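Local coordinates for transcription regulator AsnC/Lrp ligand binding domain-containing protein (Sulfolobus tokodaii, PDB 2ZBC) that binds isoleucine between its subunits as a stand-alone RAM module of the Lrp/AsnC family and is probably involved in amino-acid-dependent transcriptional regulation, at residues S3-N9 with S68-I74; E17-L22 with I60-V66. All coordinates share one frame; numbering follows the deposited sequence.

How the contacts relate
From the N terminus, strand 3-10 leads into helix 15-22; strands 28-34 and 40-45 follow, then helix 49-60 and strand 66-75, which returns to pair with the first strand. Contact 1 closes this long loop by pairing 3-9 with 68-74 as antiparallel neighbours. Contact 2 is nested within it, joining helix 15-22 to the turns between helix 49-60 and strand 66-75, so both helices are tied together over one face of the sheet. The two contacts, with centres about 14 Å apart, meet where Ile-8 packs on Leu-22 and Ile-60. Arg-61 NH1 and Thr-69 OG1, probably hydrogen-bonded, bring both to the same bound isoleucine.

Contact 1 (S3-N9 with S68-I74); sequences SAIVLIN and STLTMII. With ILE (isoleucine), chain I.
The peptide carbonyl of Leu-7 takes Leu-70 N in its plane at 2.9 Å, whereas Leu-7 N reaches Leu-70 O tilted 30° from that carbonyl's plane. Leu-7 O is also approached by the CA-H of Thr-69 and by a water that touches Ser-68 OG. Paired backbone bonds of the same antiparallel kind join Ile-5 with Met-72 and Asn-9 with Ser-68; at the end a longer bond runs from Ile-74 N to Ser-3 O. On the face bearing Ile-5, Leu-7, Leu-70 and Met-72, the selenomethionine at Met-72 bends at chi3 (-75°), bringing CE across to the opposite strand. There Met-72 CE presses tightly on Ile-5 CG2 (3.5 Å) and lies 3.6 Å from Leu-7 CG. An alanine in place of Leu-7 would probably leave this methyl held by Ile-5 alone of the two and open a gap where Leu-7 meets its copy in the second subunit. On the other face, Val-6 CG2 packs 3.6 Å from Thr-71 OG1. Both threonine hydroxyls donate to OXT of the bound isoleucine, Thr-69 OG1 at 2.6 Å and Thr-71 OG1 at 2.8 Å, while Thr-71 N binds its O at 2.9 Å; three bonds from this strand thus grip the carboxylate. In the RAM domain's antiparallel sheet, this pairs a central strand with the chain's outermost, strand 66-75, which continues the sheet into the second subunit and lends Thr-69, Leu-70 and Thr-71 to an amino-acid pocket completed by the third.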
ATOM      1  N   SER A   3      17.313 -10.686  15.544  1.00 22.60           N
ATOM      2  CA  SER A   3      15.968 -11.231  15.431  1.00 22.10           C
ATOM      3  C   SER A   3      15.147 -10.370  14.466  1.00 18.49           C
ATOM      4  O   SER A   3      15.255  -9.151  14.449  1.00 18.16           O
ATOM      5  CB  SER A   3      15.269 -11.223  16.789  1.00 23.61           C
ATOM      6  OG  SER A   3      16.080 -11.825  17.832  1.00 31.59           O
ATOM      7  N   ALA A   4      14.302 -11.037  13.701  1.00 15.81           N
ATOM      8  CA  ALA A   4      13.457 -10.339  12.822  1.00 13.85           C
ATOM      9  C   ALA A   4      12.264 -11.242  12.436  1.00 13.23           C
ATOM     10  O   ALA A   4      12.325 -12.467  12.553  1.00 13.39           O
ATOM     11  CB  ALA A   4      14.231  -9.893  11.623  1.00 15.33           C
ATOM     12  N   ILE A   5      11.215 -10.600  11.996  1.00 13.66           N
ATOM     13  CA  ILE A   5      10.095 -11.285  11.410  1.00 15.02           C
ATOM     14  C   ILE A   5      10.039 -10.892   9.965  1.00 14.39           C
ATOM     15  O   ILE A   5      10.063  -9.682   9.679  1.00 13.55           O
ATOM     16  CB  ILE A   5       8.853 -10.853  12.110  1.00 15.48           C
ATOM     17  CG1 ILE A   5       8.842 -11.223  13.579  1.00 19.17           C
ATOM     18  CG2 ILE A   5       7.575 -11.454  11.434  1.00 15.28           C
ATOM     19  CD1 ILE A   5       8.754 -12.604  13.832  1.00 24.22           C
ATOM     20  N   VAL A   6      10.017 -11.885   9.045  1.00 12.48           N
ATOM     21  CA  VAL A   6      10.044 -11.625   7.628  1.00 13.13           C
ATOM     22  C   VAL A   6       8.716 -12.043   7.007  1.00 14.36           C
ATOM     23  O   VAL A   6       8.276 -13.173   7.189  1.00 16.34           O
ATOM     24  CB  VAL A   6      11.188 -12.383   6.937  1.00 12.82           C
ATOM     25  CG1 VAL A   6      11.272 -12.018   5.496  1.00 11.34           C
ATOM     26  CG2 VAL A   6      12.549 -12.055   7.622  1.00 13.71           C
ATOM     27  N   LEU A   7       8.086 -11.117   6.312  1.00 14.56           N
ATOM     28  CA  LEU A   7       6.827 -11.380   5.619  1.00 13.72           C
ATOM     29  C   LEU A   7       7.172 -11.716   4.143  1.00 13.34           C
ATOM     30  O   LEU A   7       7.843 -10.929   3.443  1.00 13.39           O
ATOM     31  CB  LEU A   7       5.898 -10.166   5.680  1.00 15.09           C
ATOM     32  CG  LEU A   7       5.661  -9.627   7.108  1.00 15.39           C
ATOM     33  CD1 LEU A   7       4.927  -8.334   7.119  1.00 16.09           C
ATOM     34  CD2 LEU A   7       4.946 -10.697   7.915  1.00 15.98           C
ATOM     35  N   ILE A   8       6.767 -12.883   3.681  1.00 13.05           N
ATOM     36  CA  ILE A   8       7.199 -13.340   2.356  1.00 13.00           C
ATOM     37  C   ILE A   8       5.984 -13.378   1.452  1.00 13.13           C
ATOM     38  O   ILE A   8       4.938 -13.859   1.875  1.00 12.46           O
ATOM     39  CB  ILE A   8       7.805 -14.715   2.493  1.00 12.55           C
ATOM     40  CG1 ILE A   8       9.076 -14.667   3.369  1.00 13.07           C
ATOM     41  CG2 ILE A   8       8.232 -15.238   1.159  1.00 14.39           C
ATOM     42  CD1 ILE A   8       9.596 -16.044   3.660  1.00 11.65           C
ATOM     43  N   ASN A   9       6.131 -12.933   0.203  1.00 13.00           N
ATOM     44  CA  ASN A   9       5.143 -13.182  -0.838  1.00 12.62           C
ATOM     45  C   ASN A   9       5.804 -14.094  -1.791  1.00 12.64           C
ATOM     46  O   ASN A   9       6.972 -13.862  -2.189  1.00 12.79           O
ATOM     47  CB  ASN A   9       4.657 -11.919  -1.591  1.00 13.64           C
ATOM     48  CG  ASN A   9       3.575 -11.158  -0.795  1.00 16.65           C
ATOM     49  OD1 ASN A   9       2.316 -11.295  -1.015  1.00 18.57           O
ATOM     50  ND2 ASN A   9       4.052 -10.335   0.110  1.00 16.35           N
ATOM     51  N   SER A  68       8.841 -11.584  -3.082  1.00 14.78           N
ATOM     52  CA  SER A  68       9.239 -10.446  -2.260  1.00 13.15           C
ATOM     53  C   SER A  68       9.331 -10.833  -0.799  1.00 13.58           C
ATOM     54  O   SER A  68       8.761 -11.850  -0.338  1.00 12.49           O
ATOM     55  CB  SER A  68       8.250  -9.314  -2.524  1.00 14.09           C
ATOM     56  OG  SER A  68       7.009  -9.563  -1.999  1.00 20.13           O
ATOM     57  N   THR A  69      10.090 -10.025  -0.071  1.00 12.68           N
ATOM     58  CA  THR A  69      10.184 -10.130   1.402  1.00 13.56           C
ATOM     59  C   THR A  69      10.149  -8.731   2.014  1.00 13.18           C
ATOM     60  O   THR A  69      10.696  -7.768   1.437  1.00 12.92           O
ATOM     61  CB  THR A  69      11.451 -10.864   1.836  1.00 14.04           C
ATOM     62  OG1 THR A  69      12.603 -10.082   1.461  1.00 13.78           O
ATOM     63  CG2 THR A  69      11.615 -12.191   1.171  1.00 12.54           C
ATOM     64  N   LEU A  70       9.559  -8.658   3.210  1.00 12.40           N
ATOM     65  CA  LEU A  70       9.549  -7.461   4.008  1.00 12.69           C
ATOM     66  C   LEU A  70      10.059  -7.870   5.402  1.00 12.61           C
ATOM     67  O   LEU A  70       9.346  -8.590   6.112  1.00 13.23           O
ATOM     68  CB  LEU A  70       8.116  -6.964   4.086  1.00 12.14           C
ATOM     69  CG  LEU A  70       7.836  -5.558   4.589  1.00 14.11           C
ATOM     70  CD1 LEU A  70       6.422  -5.135   4.337  1.00 15.17           C
ATOM     71  CD2 LEU A  70       8.139  -5.396   5.995  1.00 14.65           C
ATOM     72  N   THR A  71      11.231  -7.422   5.769  1.00 13.44           N
ATOM     73  CA  THR A  71      11.902  -7.822   7.051  1.00 14.10           C
ATOM     74  C   THR A  71      11.657  -6.743   8.064  1.00 12.90           C
ATOM     75  O   THR A  71      11.931  -5.595   7.813  1.00 12.74           O
ATOM     76  CB  THR A  71      13.441  -8.017   6.816  1.00 14.74           C
ATOM     77  OG1 THR A  71      13.648  -9.076   5.872  1.00 11.88           O
ATOM     78  CG2 THR A  71      14.230  -8.430   8.152  1.00 13.98           C
HETATM   79  N   MSE A  72      11.103  -7.138   9.197  1.00 12.02           N
HETATM   80  CA  MSE A  72      10.788  -6.258  10.251  1.00 12.27           C
HETATM   81  C   MSE A  72      11.830  -6.588  11.348  1.00 11.71           C
HETATM   82  O   MSE A  72      11.754  -7.633  11.973  1.00 11.44           O
HETATM   83  CB  MSE A  72       9.372  -6.576  10.740  1.00 12.93           C
HETATM   84  CG  MSE A  72       8.306  -6.229   9.605  1.00 12.22           C
HETATM   85 SE   MSE A  72       6.522  -6.457  10.375  1.00 20.00          SE
HETATM   86  CE  MSE A  72       6.507  -8.344  10.376  1.00 16.86           C
ATOM     87  N   ILE A  73      12.790  -5.714  11.513  1.00 13.47           N
ATOM     88  CA  ILE A  73      13.776  -5.851  12.579  1.00 13.40           C
ATOM     89  C   ILE A  73      13.060  -5.660  13.887  1.00 13.16           C
ATOM     90  O   ILE A  73      12.294  -4.720  14.055  1.00 14.21           O
ATOM     91  CB  ILE A  73      14.943  -4.796  12.414  1.00 14.55           C
ATOM     92  CG1 ILE A  73      15.615  -4.933  11.040  1.00 16.75           C
ATOM     93  CG2 ILE A  73      15.938  -4.979  13.561  1.00 15.86           C
ATOM     94  CD1 ILE A  73      16.285  -6.216  10.879  1.00 18.18           C
ATOM     95  N   ILE A  74      13.273  -6.586  14.833  1.00 12.42           N
ATOM     96  CA  ILE A  74      12.699  -6.551  16.146  1.00 13.35           C
ATOM     97  C   ILE A  74      13.534  -5.655  17.063  1.00 15.23           C
ATOM     98  O   ILE A  74      14.777  -5.691  17.031  1.00 12.80           O
ATOM     99  CB  ILE A  74      12.618  -7.994  16.730  1.00 15.18           C
ATOM    100  CG1 ILE A  74      11.454  -8.737  16.072  1.00 15.08           C
ATOM    101  CG2 ILE A  74      12.315  -8.039  18.230  1.00 14.66           C
ATOM    102  CD1 ILE A  74      11.582 -10.242  16.213  1.00 14.05           C
TER
HETATM  103  N   ILE I  84      14.182  -4.929   1.907  1.00 10.53           N
HETATM  104  CA  ILE I  84      14.263  -6.422   1.902  1.00 11.76           C
HETATM  105  C   ILE I  84      13.639  -7.057   3.163  1.00 12.28           C
HETATM  106  O   ILE I  84      13.275  -6.245   4.062  1.00 12.22           O
HETATM  107  CB  ILE I  84      15.709  -6.869   1.795  1.00 11.01           C
HETATM  108  CG1 ILE I  84      16.478  -6.626   3.090  1.00 12.92           C
HETATM  109  CG2 ILE I  84      16.399  -6.047   0.746  1.00 13.71           C
HETATM  110  CD1 ILE I  84      17.910  -7.011   2.960  1.00 14.08           C
HETATM  111  OXT ILE I  84      13.517  -8.332   3.225  1.00 13.86           O
HETATM  112  O   HOH W   1       6.709  -9.278   0.906  1.00 25.39           O

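Contact 2 (E17-L22 with I60-V66); sequences EVFERL and IRKLPKV. With ILE (isoleucine), chain I.
Glu-17 sets CG anti to its carbonyl carbon (chi1 -75°) and Lys-65 does likewise; both chains then run out extended until their charged ends meet. Lys-65 NZ bonds Glu-17 OE2 at 3.0 Å on the syn side, 29° out of the carboxylate plane, with a weak second bond to OE1. Lys-65 occupies the third position of a type II turn, with a positive phi (83°). One turn of helix on, Pro-64 CG sits over one face of the Arg-21 guanidinium, off toward its rim and 3.8 Å from Arg-21 CZ, the two side chains crossing at about a right angle. At the edge of that group a water bridges the two segments, accepting from Arg-21 NE (2.8 Å) and donating to Pro-64 O (2.7 Å). Beneath these outer contacts, Val-18 splits its branches: CG2 meets Pro-64 O at 3.5 Å and CG1 meets Val-66 CG2 at 3.8 Å. Leu-22 CD2 touches Leu-63 CD1 at 4.0 Å. Arg-61, turned elsewhere, lies with one guanidinium face over the bound isoleucine and forms a salt bridge with Glu-15 of the third subunit. Deeper down, Val-18 and Leu-22 rest on Ile-40 of strand 40-45, and Leu-22 and Ile-60 on Ile-8 of strand 3-10, seating helix 15-22 and the end of helix 49-60 side by side on the sheet.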
ATOM      1  N   GLU A  17       5.602 -24.936  -1.233  1.00 16.98           N
ATOM      2  CA  GLU A  17       6.936 -25.410  -1.620  1.00 17.87           C
ATOM      3  C   GLU A  17       7.937 -24.540  -0.876  1.00 18.09           C
ATOM      4  O   GLU A  17       8.915 -25.033  -0.312  1.00 15.97           O
ATOM      5  CB  GLU A  17       7.181 -25.324  -3.112  1.00 18.97           C
ATOM      6  CG  GLU A  17       6.462 -26.402  -3.923  1.00 24.68           C
ATOM      7  CD  GLU A  17       6.644 -26.166  -5.407  1.00 30.91           C
ATOM      8  OE1 GLU A  17       7.798 -26.179  -5.900  1.00 32.16           O
ATOM      9  OE2 GLU A  17       5.632 -25.982  -6.060  1.00 37.61           O
ATOM     10  N   VAL A  18       7.640 -23.236  -0.821  1.00 16.60           N
ATOM     11  CA  VAL A  18       8.510 -22.354  -0.071  1.00 16.56           C
ATOM     12  C   VAL A  18       8.501 -22.675   1.423  1.00 14.90           C
ATOM     13  O   VAL A  18       9.542 -22.677   2.090  1.00 15.92           O
ATOM     14  CB  VAL A  18       8.191 -20.845  -0.358  1.00 14.06           C
ATOM     15  CG1 VAL A  18       9.073 -19.905   0.579  1.00 16.05           C
ATOM     16  CG2 VAL A  18       8.419 -20.491  -1.808  1.00 14.80           C
ATOM     17  N   PHE A  19       7.337 -22.894   1.990  1.00 16.45           N
ATOM     18  CA  PHE A  19       7.196 -23.255   3.418  1.00 16.52           C
ATOM     19  C   PHE A  19       8.044 -24.511   3.727  1.00 17.05           C
ATOM     20  O   PHE A  19       8.829 -24.524   4.687  1.00 18.18           O
ATOM     21  CB  PHE A  19       5.690 -23.509   3.742  1.00 15.90           C
ATOM     22  CG  PHE A  19       5.447 -24.167   5.076  1.00 16.63           C
ATOM     23  CD1 PHE A  19       5.123 -23.414   6.207  1.00 16.06           C
ATOM     24  CD2 PHE A  19       5.540 -25.539   5.217  1.00 18.86           C
ATOM     25  CE1 PHE A  19       4.922 -24.030   7.421  1.00 17.16           C
ATOM     26  CE2 PHE A  19       5.331 -26.170   6.426  1.00 17.09           C
ATOM     27  CZ  PHE A  19       4.991 -25.416   7.528  1.00 16.47           C
ATOM     28  N   GLU A  20       7.946 -25.509   2.861  1.00 17.56           N
ATOM     29  CA  GLU A  20       8.751 -26.731   2.980  1.00 19.57           C
ATOM     30  C   GLU A  20      10.280 -26.454   3.021  1.00 17.64           C
ATOM     31  O   GLU A  20      10.958 -27.042   3.819  1.00 18.61           O
ATOM     32  CB  GLU A  20       8.414 -27.699   1.844  1.00 19.04           C
ATOM     33  CG  GLU A  20       9.255 -28.991   1.693  1.00 24.33           C
ATOM     34  CD  GLU A  20       8.682 -29.954   0.592  1.00 29.40           C
ATOM     35  OE1 GLU A  20       8.411 -29.542  -0.633  1.00 26.53           O
ATOM     36  OE2 GLU A  20       8.474 -31.148   0.984  1.00 32.93           O
ATOM     37  N   ARG A  21      10.776 -25.548   2.177  1.00 16.47           N
ATOM     38  CA  ARG A  21      12.197 -25.187   2.164  1.00 15.61           C
ATOM     39  C   ARG A  21      12.551 -24.543   3.482  1.00 16.31           C
ATOM     40  O   ARG A  21      13.549 -24.912   4.146  1.00 15.20           O
ATOM     41  CB  ARG A  21      12.493 -24.210   1.060  1.00 14.86           C
ATOM     42  CG  ARG A  21      12.341 -24.828  -0.378  1.00 15.74           C
ATOM     43  CD  ARG A  21      12.722 -23.870  -1.524  1.00 17.42           C
ATOM     44  NE  ARG A  21      12.382 -24.459  -2.816  1.00 14.32           N
ATOM     45  CZ  ARG A  21      13.189 -25.321  -3.436  1.00 19.28           C
ATOM     46  NH1 ARG A  21      14.411 -25.607  -2.938  1.00 15.07           N
ATOM     47  NH2 ARG A  21      12.814 -25.822  -4.564  1.00 22.34           N
ATOM     48  N   LEU A  22      11.686 -23.597   3.903  1.00 15.74           N
ATOM     49  CA  LEU A  22      11.968 -22.835   5.089  1.00 15.87           C
ATOM     50  C   LEU A  22      12.104 -23.694   6.342  1.00 16.74           C
ATOM     51  O   LEU A  22      12.983 -23.385   7.228  1.00 16.79           O
ATOM     52  CB  LEU A  22      11.015 -21.662   5.301  1.00 13.62           C
ATOM     53  CG  LEU A  22      11.189 -20.521   4.309  1.00 14.50           C
ATOM     54  CD1 LEU A  22       9.862 -19.684   4.300  1.00 14.57           C
ATOM     55  CD2 LEU A  22      12.441 -19.662   4.519  1.00 16.34           C
ATOM     56  N   ILE A  60      16.864 -16.642   1.684  1.00 14.10           N
ATOM     57  CA  ILE A  60      15.398 -16.518   1.557  1.00 13.90           C
ATOM     58  C   ILE A  60      15.044 -15.892   0.204  1.00 13.66           C
ATOM     59  O   ILE A  60      14.201 -16.457  -0.565  1.00 11.12           O
ATOM     60  CB  ILE A  60      14.718 -15.642   2.683  1.00 14.60           C
ATOM     61  CG1 ILE A  60      14.945 -16.157   4.090  1.00 12.67           C
ATOM     62  CG2 ILE A  60      13.161 -15.624   2.463  1.00 14.41           C
ATOM     63  CD1 ILE A  60      14.123 -15.408   5.133  1.00 14.29           C
ATOM     64  N   ARG A  61      15.662 -14.737  -0.089  1.00 13.39           N
ATOM     65  CA  ARG A  61      15.394 -14.031  -1.351  1.00 14.48           C
ATOM     66  C   ARG A  61      15.915 -14.679  -2.653  1.00 15.36           C
ATOM     67  O   ARG A  61      15.722 -14.111  -3.745  1.00 14.52           O
ATOM     68  CB  ARG A  61      15.860 -12.567  -1.291  1.00 13.94           C
ATOM     69  CG  ARG A  61      15.012 -11.785  -0.335  1.00 13.00           C
ATOM     70  CD  ARG A  61      15.502 -10.438   0.033  1.00  9.81           C
ATOM     71  NE  ARG A  61      15.627  -9.470  -1.015  1.00 10.52           N
ATOM     72  CZ  ARG A  61      14.639  -8.734  -1.488  1.00 11.74           C
ATOM     73  NH1 ARG A  61      13.413  -8.849  -1.003  1.00 11.44           N
ATOM     74  NH2 ARG A  61      14.898  -7.848  -2.418  1.00 10.55           N
ATOM     75  N   LYS A  62      16.651 -15.779  -2.516  1.00 14.96           N
ATOM     76  CA  LYS A  62      17.045 -16.574  -3.656  1.00 16.40           C
ATOM     77  C   LYS A  62      16.293 -17.891  -3.772  1.00 15.70           C
ATOM     78  O   LYS A  62      16.579 -18.659  -4.684  1.00 16.14           O
ATOM     79  CB  LYS A  62      18.561 -16.722  -3.653  1.00 16.70           C
ATOM     80  CG  LYS A  62      19.198 -15.372  -4.039  1.00 22.05           C
ATOM     81  CD  LYS A  62      20.706 -15.357  -4.120  1.00 25.88           C
ATOM     82  CE  LYS A  62      21.310 -13.989  -4.560  1.00 31.91           C
ATOM     83  NZ  LYS A  62      21.616 -13.975  -6.066  1.00 40.26           N
ATOM     84  N   LEU A  63      15.386 -18.205  -2.866  1.00 15.62           N
ATOM     85  CA  LEU A  63      14.671 -19.470  -2.949  1.00 14.90           C
ATOM     86  C   LEU A  63      13.720 -19.440  -4.136  1.00 14.96           C
ATOM     87  O   LEU A  63      13.046 -18.416  -4.362  1.00 13.83           O
ATOM     88  CB  LEU A  63      13.838 -19.716  -1.701  1.00 15.38           C
ATOM     89  CG  LEU A  63      14.577 -19.941  -0.354  1.00 14.95           C
ATOM     90  CD1 LEU A  63      13.565 -20.129   0.704  1.00 18.15           C
ATOM     91  CD2 LEU A  63      15.621 -21.093  -0.396  1.00 15.84           C
ATOM     92  N   PRO A  64      13.621 -20.542  -4.867  1.00 15.07           N
ATOM     93  CA  PRO A  64      12.572 -20.669  -5.910  1.00 15.41           C
ATOM     94  C   PRO A  64      11.225 -20.300  -5.393  1.00 15.01           C
ATOM     95  O   PRO A  64      10.772 -20.742  -4.343  1.00 14.46           O
ATOM     96  CB  PRO A  64      12.596 -22.153  -6.257  1.00 15.41           C
ATOM     97  CG  PRO A  64      14.077 -22.563  -5.971  1.00 17.49           C
ATOM     98  CD  PRO A  64      14.373 -21.785  -4.697  1.00 16.14           C
ATOM     99  N   LYS A  65      10.632 -19.388  -6.134  1.00 17.01           N
ATOM    100  CA  LYS A  65       9.243 -18.964  -6.011  1.00 16.73           C
ATOM    101  C   LYS A  65       9.094 -17.934  -4.940  1.00 16.73           C
ATOM    102  O   LYS A  65       7.981 -17.502  -4.702  1.00 18.98           O
ATOM    103  CB  LYS A  65       8.290 -20.166  -5.837  1.00 16.81           C
ATOM    104  CG  LYS A  65       8.496 -21.224  -6.979  1.00 19.79           C
ATOM    105  CD  LYS A  65       7.275 -22.152  -7.196  1.00 20.71           C
ATOM    106  CE  LYS A  65       7.437 -23.042  -8.425  1.00 22.99           C
ATOM    107  NZ  LYS A  65       6.515 -24.229  -8.341  1.00 24.96           N
ATOM    108  N   VAL A  66      10.180 -17.455  -4.313  1.00 14.67           N
ATOM    109  CA  VAL A  66      10.015 -16.259  -3.498  1.00 14.89           C
ATOM    110  C   VAL A  66       9.975 -15.028  -4.426  1.00 13.23           C
ATOM    111  O   VAL A  66      10.866 -14.755  -5.214  1.00 12.69           O
ATOM    112  CB  VAL A  66      11.129 -16.173  -2.365  1.00 14.83           C
ATOM    113  CG1 VAL A  66      11.191 -14.873  -1.775  1.00 17.52           C
ATOM    114  CG2 VAL A  66      10.882 -17.206  -1.375  1.00 12.70           C
TER
HETATM  115  N   ILE I  84      14.182  -4.929   1.907  1.00 10.53           N
HETATM  116  CA  ILE I  84      14.263  -6.422   1.902  1.00 11.76           C
HETATM  117  C   ILE I  84      13.639  -7.057   3.163  1.00 12.28           C
HETATM  118  O   ILE I  84      13.275  -6.245   4.062  1.00 12.22           O
HETATM  119  CB  ILE I  84      15.709  -6.869   1.795  1.00 11.01           C
HETATM  120  CG1 ILE I  84      16.478  -6.626   3.090  1.00 12.92           C
HETATM  121  CG2 ILE I  84      16.399  -6.047   0.746  1.00 13.71           C
HETATM  122  CD1 ILE I  84      17.910  -7.011   2.960  1.00 14.08           C
HETATM  123  OXT ILE I  84      13.517  -8.332   3.225  1.00 13.86           O
HETATM  124  O   HOH W   2       9.951 -23.220  -3.584  1.00 15.31           O